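Local coordinates for probable arylamine n-acetyl transferase (Mycobacterium abscessus, PDB 4GUZ), which probably transfers an acetyl group from acetyl coenzyme A to arylamine substrates, at residues 47-51 / 265-269. Numbering follows the deposited sequence.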
ATOM      1  N   LYS A  47      -9.081   1.702   0.369  1.00 16.42           N
ATOM      2  CA  LYS A  47      -8.623   3.083   0.381  1.00 15.45           C
ATOM      3  C   LYS A  47      -7.268   3.205   1.032  1.00 18.40           C
ATOM      4  O   LYS A  47      -6.884   2.336   1.824  1.00 18.61           O
ATOM      5  CB  LYS A  47      -9.677   3.986   1.026  1.00 17.45           C
ATOM      6  CG  LYS A  47     -10.894   4.208   0.133  1.00 27.72           C
ATOM      7  CD  LYS A  47     -12.134   4.572   0.934  1.00 30.68           C
ATOM      8  CE  LYS A  47     -13.373   4.753   0.082  1.00 44.06           C
ATOM      9  NZ  LYS A  47     -13.777   3.513  -0.635  1.00 58.85           N
ATOM     10  N   TRP A  48      -6.516   4.255   0.669  1.00 15.35           N
ATOM     11  CA  TRP A  48      -5.158   4.442   1.184  1.00 13.91           C
ATOM     12  C   TRP A  48      -5.032   5.791   1.854  1.00 17.73           C
ATOM     13  O   TRP A  48      -5.254   6.816   1.224  1.00 16.08           O
ATOM     14  CB  TRP A  48      -4.104   4.278   0.077  1.00 12.53           C
ATOM     15  CG  TRP A  48      -2.723   3.960   0.604  1.00 13.69           C
ATOM     16  CD1 TRP A  48      -2.118   2.741   0.607  1.00 16.07           C
ATOM     17  CD2 TRP A  48      -1.822   4.860   1.285  1.00 13.71           C
ATOM     18  NE1 TRP A  48      -0.863   2.836   1.163  1.00 15.36           N
ATOM     19  CE2 TRP A  48      -0.680   4.111   1.646  1.00 16.68           C
ATOM     20  CE3 TRP A  48      -1.863   6.228   1.619  1.00 15.27           C
ATOM     21  CZ2 TRP A  48       0.415   4.684   2.301  1.00 16.66           C
ATOM     22  CZ3 TRP A  48      -0.794   6.786   2.307  1.00 16.51           C
ATOM     23  CH2 TRP A  48       0.338   6.023   2.622  1.00 17.20           C
ATOM     24  N   GLU A  49      -4.680   5.791   3.146  1.00 16.35           N
ATOM     25  CA  GLU A  49      -4.514   7.009   3.952  1.00 16.10           C
ATOM     26  C   GLU A  49      -3.794   6.692   5.261  1.00 19.46           C
ATOM     27  O   GLU A  49      -3.741   5.532   5.665  1.00 19.20           O
ATOM     28  CB  GLU A  49      -5.877   7.674   4.228  1.00 17.65           C
ATOM     29  CG  GLU A  49      -6.874   6.705   4.821  1.00 26.28           C
ATOM     30  CD  GLU A  49      -7.580   7.131   6.091  1.00 29.97           C
ATOM     31  OE1 GLU A  49      -6.900   7.589   7.035  1.00 25.20           O
ATOM     32  OE2 GLU A  49      -8.816   6.953   6.156  1.00 20.85           O
ATOM     33  N   ASN A  50      -3.287   7.729   5.937  1.00 17.54           N
ATOM     34  CA  ASN A  50      -2.534   7.629   7.198  1.00 17.52           C
ATOM     35  C   ASN A  50      -3.155   8.500   8.302  1.00 22.71           C
ATOM     36  O   ASN A  50      -2.429   8.890   9.228  1.00 23.79           O
ATOM     37  CB  ASN A  50      -1.090   8.127   6.940  1.00 14.81           C
ATOM     38  CG  ASN A  50      -1.016   9.637   6.715  1.00 29.66           C
ATOM     39  OD1 ASN A  50      -1.982  10.285   6.266  1.00 19.88           O
ATOM     40  ND2 ASN A  50       0.092  10.248   7.117  1.00 23.66           N
ATOM     41  N   LEU A  51      -4.462   8.858   8.189  1.00 19.08           N
ATOM     42  CA  LEU A  51      -5.080   9.828   9.090  1.00 19.08           C
ATOM     43  C   LEU A  51      -5.101   9.395  10.560  1.00 25.71           C
ATOM     44  O   LEU A  51      -5.080  10.270  11.417  1.00 25.54           O
ATOM     45  CB  LEU A  51      -6.483  10.277   8.629  1.00 18.16           C
ATOM     46  CG  LEU A  51      -6.541  10.925   7.217  1.00 21.21           C
ATOM     47  CD1 LEU A  51      -7.991  11.155   6.743  1.00 20.34           C
ATOM     48  CD2 LEU A  51      -5.734  12.203   7.150  1.00 23.22           C
ATOM     49  N   PHE A 265     -11.890  10.850  -2.600  1.00 19.87           N
ATOM     50  CA  PHE A 265     -11.365   9.622  -2.014  1.00 18.33           C
ATOM     51  C   PHE A 265     -12.391   8.739  -1.291  1.00 23.36           C
ATOM     52  O   PHE A 265     -12.078   7.584  -1.002  1.00 21.51           O
ATOM     53  CB  PHE A 265     -10.215   9.968  -1.052  1.00 18.86           C
ATOM     54  CG  PHE A 265      -9.041  10.651  -1.715  1.00 18.76           C
ATOM     55  CD1 PHE A 265      -8.096   9.916  -2.419  1.00 20.19           C
ATOM     56  CD2 PHE A 265      -8.875  12.027  -1.624  1.00 19.64           C
ATOM     57  CE1 PHE A 265      -6.994  10.537  -2.999  1.00 20.96           C
ATOM     58  CE2 PHE A 265      -7.766  12.652  -2.199  1.00 22.58           C
ATOM     59  CZ  PHE A 265      -6.833  11.906  -2.886  1.00 20.67           C
ATOM     60  N   GLY A 266     -13.593   9.255  -1.032  1.00 22.81           N
ATOM     61  CA  GLY A 266     -14.623   8.511  -0.307  1.00 22.09           C
ATOM     62  C   GLY A 266     -14.282   8.311   1.156  1.00 25.76           C
ATOM     63  O   GLY A 266     -14.697   7.314   1.754  1.00 27.60           O
ATOM     64  N   ILE A 267     -13.495   9.247   1.733  1.00 20.68           N
ATOM     65  CA  ILE A 267     -13.058   9.231   3.123  1.00 20.76           C
ATOM     66  C   ILE A 267     -13.842  10.287   3.913  1.00 28.83           C
ATOM     67  O   ILE A 267     -13.882  11.456   3.523  1.00 27.43           O
ATOM     68  CB  ILE A 267     -11.514   9.424   3.233  1.00 22.53           C
ATOM     69  CG1 ILE A 267     -10.796   8.175   2.675  1.00 22.83           C
ATOM     70  CG2 ILE A 267     -11.056   9.702   4.684  1.00 21.26           C
ATOM     71  CD1 ILE A 267      -9.293   8.306   2.353  1.00 26.45           C
ATOM     72  N   GLU A 268     -14.437   9.867   5.039  1.00 27.34           N
ATOM     73  CA  GLU A 268     -15.169  10.745   5.956  1.00 28.60           C
ATOM     74  C   GLU A 268     -14.849  10.323   7.369  1.00 33.75           C
ATOM     75  O   GLU A 268     -14.929   9.131   7.687  1.00 31.90           O
ATOM     76  CB  GLU A 268     -16.691  10.688   5.705  1.00 30.50           C
ATOM     77  CG  GLU A 268     -17.132  11.099   4.313  1.00 39.75           C
ATOM     78  CD  GLU A 268     -18.589  10.783   4.046  1.00 61.90           C
ATOM     79  OE1 GLU A 268     -18.889   9.630   3.661  1.00 58.21           O
ATOM     80  OE2 GLU A 268     -19.435  11.682   4.255  1.00 59.39           O
ATOM     81  N   LEU A 269     -14.416  11.279   8.194  1.00 33.18           N
ATOM     82  CA  LEU A 269     -14.068  11.023   9.587  1.00 34.33           C
ATOM     83  C   LEU A 269     -15.246  11.325  10.492  1.00 41.96           C
ATOM     84  O   LEU A 269     -16.201  11.994  10.074  1.00 41.95           O
ATOM     85  CB  LEU A 269     -12.870  11.891  10.008  1.00 34.40           C
ATOM     86  CG  LEU A 269     -11.506  11.583   9.398  1.00 38.80           C
ATOM     87  CD1 LEU A 269     -10.644  12.825   9.370  1.00 38.73           C
ATOM     88  CD2 LEU A 269     -10.782  10.478  10.169  1.00 39.75           C
TER
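Ile267 lies over the strand at 48-49, its CD1 3.8 Å from CG of Glu49 and its CG2 4.0 Å from CD1 of Leu51. The same Leu51 CD1 also meets Leu269 CD1 at 4.1 Å, so in the extended 267-269 run Ile267 faces the strand and Leu51, and Leu269 only Leu51 at the start of helix 51-56, while Glu268 between them turns away. Lys47 lies across the turn before Ile267: its CE is 3.3 Å from both Phe265 O and Gly266 O. Gly266, with positive phi, ends the helical conformation, and a CB there would come tightly against this CE. No hydrogen bond links the segments; they meet by van der Waals packing, including the aliphatic part of Lys47. In the arylamine N-acetyltransferase fold, the contact sets the connection between helices 254-263 and 271-282 against the short outermost strand 48-49 of an antiparallel sheet; Ile267 and Phe265 continue onto Val222 of the neighbouring strand. The Glu49 carboxylate is held by Leu51 N, which donates a 3.0 Å hydrogen bond to Glu49 OE1, and by Arg75, which forms a salt bridge with OE2 and also touches Leu51 and Leu269. Trp48 sends its indole away from 265-269, stacking on His82 and donating from NE1 to Gly133 O. That places it near, but not touching, Cys79, His116 and Asp131, whose geometry is consistent with the catalytic triad of this family.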